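PDB 5C3R: thymine dioxygenase from Neurospora crassa, which oxidises the 5-methyl group of thymine in an iron- and 2-oxoglutarate-dependent dioxygenase reaction, passing through 5-hydroxymethyluracil. Local coordinates for the 2-oxoglutaric acid and 5-hydroxymethyl uracil site. Sequence-based numbering; all coordinates share one arbitrary frame.

The 2-oxoglutaric acid and 5-hydroxymethyl uracil site. Residues 89, 192, 194, 196, 216-219, 225, 233, 273, 275, 288, 290, 292, 294, 331. With AKG (2-oxoglutaric acid), chain B; HMU (5-hydroxymethyl uracil), chain C; NI (nickel (II) ion), chain D.
Nickel occupies the iron position of the facial triad of two histidines and one carboxylate, formed by His216 NE2, Asp218 OD1 and His273 NE2. AKG chelates NI through its keto oxygen O5 (2.1 Å) and its C1 carboxylate oxygen O1, and water 1, also bound to Asp218 OD2, completes a near-octahedral shell. At the far end of AKG, the extended Arg288 chain meets the C5 carboxylate end-on through two hydrogen bonds, NH2 to O3 (2.7 Å, also a salt bridge) and NH1 to O4 (3.0 Å), both oxygens in the guanidinium plane. O4 also accepts from Tyr196 OH and Ser290 OG, so three donors grip O4 and, with the bond to O3, hold the carboxylate's rotation. An alanine in place of Arg288 would remove both in-plane bonds and would probably leave the cosubstrate tail poorly neutralised and loosely oriented. Bent at chi3 (-96°), Arg192 brings NH1 to AKG O2, 2.9 Å away, as a second salt bridge. Between the two anchors, Val275 CG2, Leu225 CD2 and Leu194 CD1 pack against the AKG chain. The pyrimidine of HMU is sandwiched: Phe294 stacks on one face, almost parallel at 4°, and Tyr219 on the other, tilted by 18°. Polar contacts read its rim: the backbone N of Tyr219 donates to O4 at 2.7 Å, Asn89 ND2 reaches O2 within its own amide plane, and water 2 links N1 to Asn89 OD1. The hydroxymethyl O3 donates to AKG O1 at 2.7 Å. This active site thus holds the oxidised methyl carbon CM5 facing the metal centre, a pose consistent with stepwise oxidation of the thymine methyl group.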
loop_
_atom_site.group_PDB
_atom_site.type_symbol
_atom_site.label_atom_id
_atom_site.label_comp_id
_atom_site.label_asym_id
_atom_site.label_seq_id
_atom_site.Cartn_x
_atom_site.Cartn_y
_atom_site.Cartn_z
ATOM N N ASN A 89 -2.568 -14.501 -4.614
ATOM C CA ASN A 89 -1.908 -13.200 -4.440
ATOM C C ASN A 89 -0.711 -13.252 -3.478
ATOM O O ASN A 89 -0.516 -12.351 -2.657
ATOM C CB ASN A 89 -2.927 -12.145 -3.982
ATOM C CG ASN A 89 -2.438 -10.719 -4.205
ATOM O OD1 ASN A 89 -1.552 -10.474 -5.022
ATOM N ND2 ASN A 89 -3.018 -9.770 -3.477
ATOM N N ARG A 192 3.281 -6.681 1.238
ATOM C CA ARG A 192 4.108 -6.617 0.039
ATOM C C ARG A 192 5.473 -6.012 0.353
ATOM O O ARG A 192 5.589 -4.820 0.622
ATOM C CB ARG A 192 3.414 -5.801 -1.054
ATOM C CG ARG A 192 4.240 -5.647 -2.329
ATOM C CD ARG A 192 3.595 -4.713 -3.343
ATOM N NE ARG A 192 2.807 -5.423 -4.353
ATOM C CZ ARG A 192 2.214 -4.840 -5.401
ATOM N NH1 ARG A 192 2.294 -3.521 -5.596
ATOM N NH2 ARG A 192 1.524 -5.580 -6.260
ATOM N N LEU A 194 8.972 -4.755 -1.045
ATOM C CA LEU A 194 9.372 -4.164 -2.316
ATOM C C LEU A 194 10.849 -3.818 -2.315
ATOM O O LEU A 194 11.384 -3.310 -1.331
ATOM C CB LEU A 194 8.563 -2.898 -2.601
ATOM C CG LEU A 194 7.156 -3.096 -3.169
ATOM C CD1 LEU A 194 6.247 -1.928 -2.807
ATOM C CD2 LEU A 194 7.218 -3.279 -4.675
ATOM N N TYR A 196 13.375 -1.845 -5.107
ATOM C CA TYR A 196 13.615 -1.140 -6.351
ATOM C C TYR A 196 15.134 -1.056 -6.503
ATOM O O TYR A 196 15.775 -0.245 -5.828
ATOM C CB TYR A 196 13.009 0.270 -6.302
ATOM C CG TYR A 196 11.513 0.323 -6.030
ATOM C CD1 TYR A 196 10.596 0.333 -7.075
ATOM C CD2 TYR A 196 11.019 0.388 -4.730
ATOM C CE1 TYR A 196 9.232 0.393 -6.834
ATOM C CE2 TYR A 196 9.655 0.435 -4.481
ATOM C CZ TYR A 196 8.769 0.444 -5.536
ATOM O OH TYR A 196 7.422 0.508 -5.300
ATOM N N HIS A 216 -1.264 4.336 -10.019
ATOM C CA HIS A 216 -2.379 3.464 -9.712
ATOM C C HIS A 216 -3.092 3.976 -8.479
ATOM O O HIS A 216 -2.607 4.881 -7.796
ATOM C CB HIS A 216 -1.874 2.055 -9.427
ATOM C CG HIS A 216 -0.932 1.992 -8.269
ATOM N ND1 HIS A 216 0.378 2.407 -8.352
ATOM C CD2 HIS A 216 -1.119 1.596 -6.990
ATOM C CE1 HIS A 216 0.966 2.246 -7.182
ATOM N NE2 HIS A 216 0.080 1.756 -6.338
ATOM N N THR A 217 -4.250 3.383 -8.215
ATOM C CA THR A 217 -4.895 3.466 -6.924
ATOM C C THR A 217 -4.793 2.081 -6.294
ATOM O O THR A 217 -4.816 1.075 -7.012
ATOM C CB THR A 217 -6.376 3.865 -7.064
ATOM O OG1 THR A 217 -7.045 2.974 -7.973
ATOM C CG2 THR A 217 -6.489 5.284 -7.581
ATOM N N ASP A 218 -4.666 2.028 -4.969
ATOM C CA ASP A 218 -4.753 0.761 -4.241
ATOM C C ASP A 218 -6.203 0.300 -4.170
ATOM O O ASP A 218 -7.126 1.108 -4.324
ATOM C CB ASP A 218 -4.190 0.894 -2.822
ATOM C CG ASP A 218 -2.705 1.232 -2.805
ATOM O OD1 ASP A 218 -2.048 1.202 -3.874
ATOM O OD2 ASP A 218 -2.197 1.543 -1.706
ATOM N N TYR A 219 -6.389 -0.989 -3.895
ATOM C CA TYR A 219 -7.677 -1.663 -4.066
ATOM C C TYR A 219 -8.518 -1.758 -2.799
ATOM O O TYR A 219 -9.747 -1.747 -2.877
ATOM C CB TYR A 219 -7.460 -3.103 -4.566
ATOM C CG TYR A 219 -6.508 -3.260 -5.723
ATOM C CD1 TYR A 219 -6.421 -2.293 -6.719
ATOM C CD2 TYR A 219 -5.713 -4.393 -5.840
ATOM C CE1 TYR A 219 -5.554 -2.439 -7.785
ATOM C CE2 TYR A 219 -4.842 -4.545 -6.905
ATOM C CZ TYR A 219 -4.768 -3.564 -7.873
ATOM O OH TYR A 219 -3.918 -3.700 -8.944
ATOM N N LEU A 225 2.113 2.180 4.297
ATOM C CA LEU A 225 3.314 2.238 3.493
ATOM C C LEU A 225 4.497 2.736 4.311
ATOM O O LEU A 225 4.534 3.889 4.736
ATOM C CB LEU A 225 3.099 3.129 2.267
ATOM C CG LEU A 225 4.258 3.166 1.271
ATOM C CD1 LEU A 225 4.545 1.802 0.671
ATOM C CD2 LEU A 225 3.943 4.155 0.166
ATOM N N LEU A 233 8.316 8.416 -4.122
ATOM C CA LEU A 233 6.862 8.309 -4.023
ATOM C C LEU A 233 6.228 9.668 -4.293
ATOM O O LEU A 233 6.653 10.677 -3.739
ATOM C CB LEU A 233 6.448 7.793 -2.642
ATOM C CG LEU A 233 4.948 7.733 -2.332
ATOM C CD1 LEU A 233 4.229 6.739 -3.230
ATOM C CD2 LEU A 233 4.725 7.378 -0.868
ATOM N N HIS A 273 -1.221 7.460 -7.021
ATOM C CA HIS A 273 0.171 7.633 -6.637
ATOM C C HIS A 273 1.089 6.743 -7.484
ATOM O O HIS A 273 0.625 5.897 -8.235
ATOM C CB HIS A 273 0.352 7.367 -5.137
ATOM C CG HIS A 273 -0.201 6.056 -4.689
ATOM N ND1 HIS A 273 -1.555 5.794 -4.647
ATOM C CD2 HIS A 273 0.416 4.927 -4.266
ATOM C CE1 HIS A 273 -1.745 4.553 -4.236
ATOM N NE2 HIS A 273 -0.566 4.004 -4.005
ATOM N N VAL A 275 5.741 5.727 -8.095
ATOM C CA VAL A 275 7.126 5.906 -7.682
ATOM C C VAL A 275 8.007 6.208 -8.893
ATOM O O VAL A 275 8.130 5.384 -9.799
ATOM C CB VAL A 275 7.671 4.677 -6.940
ATOM C CG1 VAL A 275 9.064 4.966 -6.395
ATOM C CG2 VAL A 275 6.742 4.291 -5.798
ATOM N N ARG A 288 16.153 1.253 -3.483
ATOM C CA ARG A 288 15.061 1.747 -2.657
ATOM C C ARG A 288 14.250 0.567 -2.124
ATOM O O ARG A 288 13.849 -0.318 -2.887
ATOM C CB ARG A 288 14.162 2.697 -3.450
ATOM C CG ARG A 288 12.942 3.183 -2.677
ATOM C CD ARG A 288 12.236 4.328 -3.374
ATOM N NE ARG A 288 11.136 4.847 -2.561
ATOM C CZ ARG A 288 9.906 4.335 -2.512
ATOM N NH1 ARG A 288 9.580 3.272 -3.245
ATOM N NH2 ARG A 288 8.989 4.894 -1.725
ATOM N N SER A 290 10.827 -0.405 0.215
ATOM C CA SER A 290 9.602 -0.015 0.884
ATOM C C SER A 290 8.820 -1.273 1.217
ATOM O O SER A 290 9.124 -2.350 0.710
ATOM C CB SER A 290 8.769 0.927 0.010
ATOM O OG SER A 290 8.271 0.261 -1.141
ATOM N N ALA A 292 4.680 -2.270 1.535
ATOM C CA ALA A 292 3.274 -1.912 1.423
ATOM C C ALA A 292 2.434 -3.009 2.044
ATOM O O ALA A 292 2.374 -4.122 1.530
ATOM C CB ALA A 292 2.891 -1.712 -0.032
ATOM N N PHE A 294 -1.075 -4.002 2.416
ATOM C CA PHE A 294 -2.413 -3.750 1.911
ATOM C C PHE A 294 -3.433 -4.316 2.884
ATOM O O PHE A 294 -3.455 -5.520 3.124
ATOM C CB PHE A 294 -2.588 -4.379 0.528
ATOM C CG PHE A 294 -1.608 -3.875 -0.491
ATOM C CD1 PHE A 294 -1.571 -2.534 -0.822
ATOM C CD2 PHE A 294 -0.726 -4.742 -1.122
ATOM C CE1 PHE A 294 -0.669 -2.060 -1.766
ATOM C CE2 PHE A 294 0.167 -4.277 -2.065
ATOM C CZ PHE A 294 0.200 -2.933 -2.384
ATOM N N LEU A 331 -7.161 -7.784 -9.078
ATOM C CA LEU A 331 -5.891 -8.504 -9.161
ATOM C C LEU A 331 -5.724 -9.316 -10.442
ATOM O O LEU A 331 -4.605 -9.509 -10.902
ATOM C CB LEU A 331 -5.732 -9.428 -7.955
ATOM C CG LEU A 331 -5.465 -8.689 -6.647
ATOM C CD1 LEU A 331 -5.781 -9.574 -5.454
ATOM C CD2 LEU A 331 -4.021 -8.203 -6.611
HETATM C C1 AKG B . 2.202 -0.127 -4.073
HETATM O O1 AKG B . 0.966 -0.203 -4.240
HETATM O O2 AKG B . 2.905 -1.157 -4.011
HETATM C C2 AKG B . 2.827 1.201 -3.956
HETATM O O5 AKG B . 2.126 2.211 -4.073
HETATM C C3 AKG B . 4.325 1.298 -3.708
HETATM C C4 AKG B . 4.738 2.681 -3.209
HETATM C C5 AKG B . 6.178 2.707 -2.729
HETATM O O3 AKG B . 6.544 3.704 -2.082
HETATM O O4 AKG B . 6.966 1.761 -2.981
HETATM N N1 HMU C . -1.908 -5.505 -4.739
HETATM C C2 HMU C . -2.903 -5.604 -3.665
HETATM O O2 HMU C . -3.122 -6.667 -3.130
HETATM N N3 HMU C . -3.632 -4.399 -3.249
HETATM C C4 HMU C . -3.362 -3.155 -3.887
HETATM O O3 HMU C . -0.655 -1.630 -5.780
HETATM O O4 HMU C . -3.970 -2.177 -3.528
HETATM C C5 HMU C . -2.361 -3.072 -4.951
HETATM C CM5 HMU C . -2.049 -1.763 -5.647
HETATM C C6 HMU C . -1.645 -4.270 -5.358
HETATM NI NI NI D . 0.081 1.798 -4.042
HETATM O O HOH W 1 0.352 1.826 -1.802
HETATM O O HOH W 2 -0.729 -7.896 -5.254
HETATM O O HOH W 3 5.015 -1.025 -6.074
#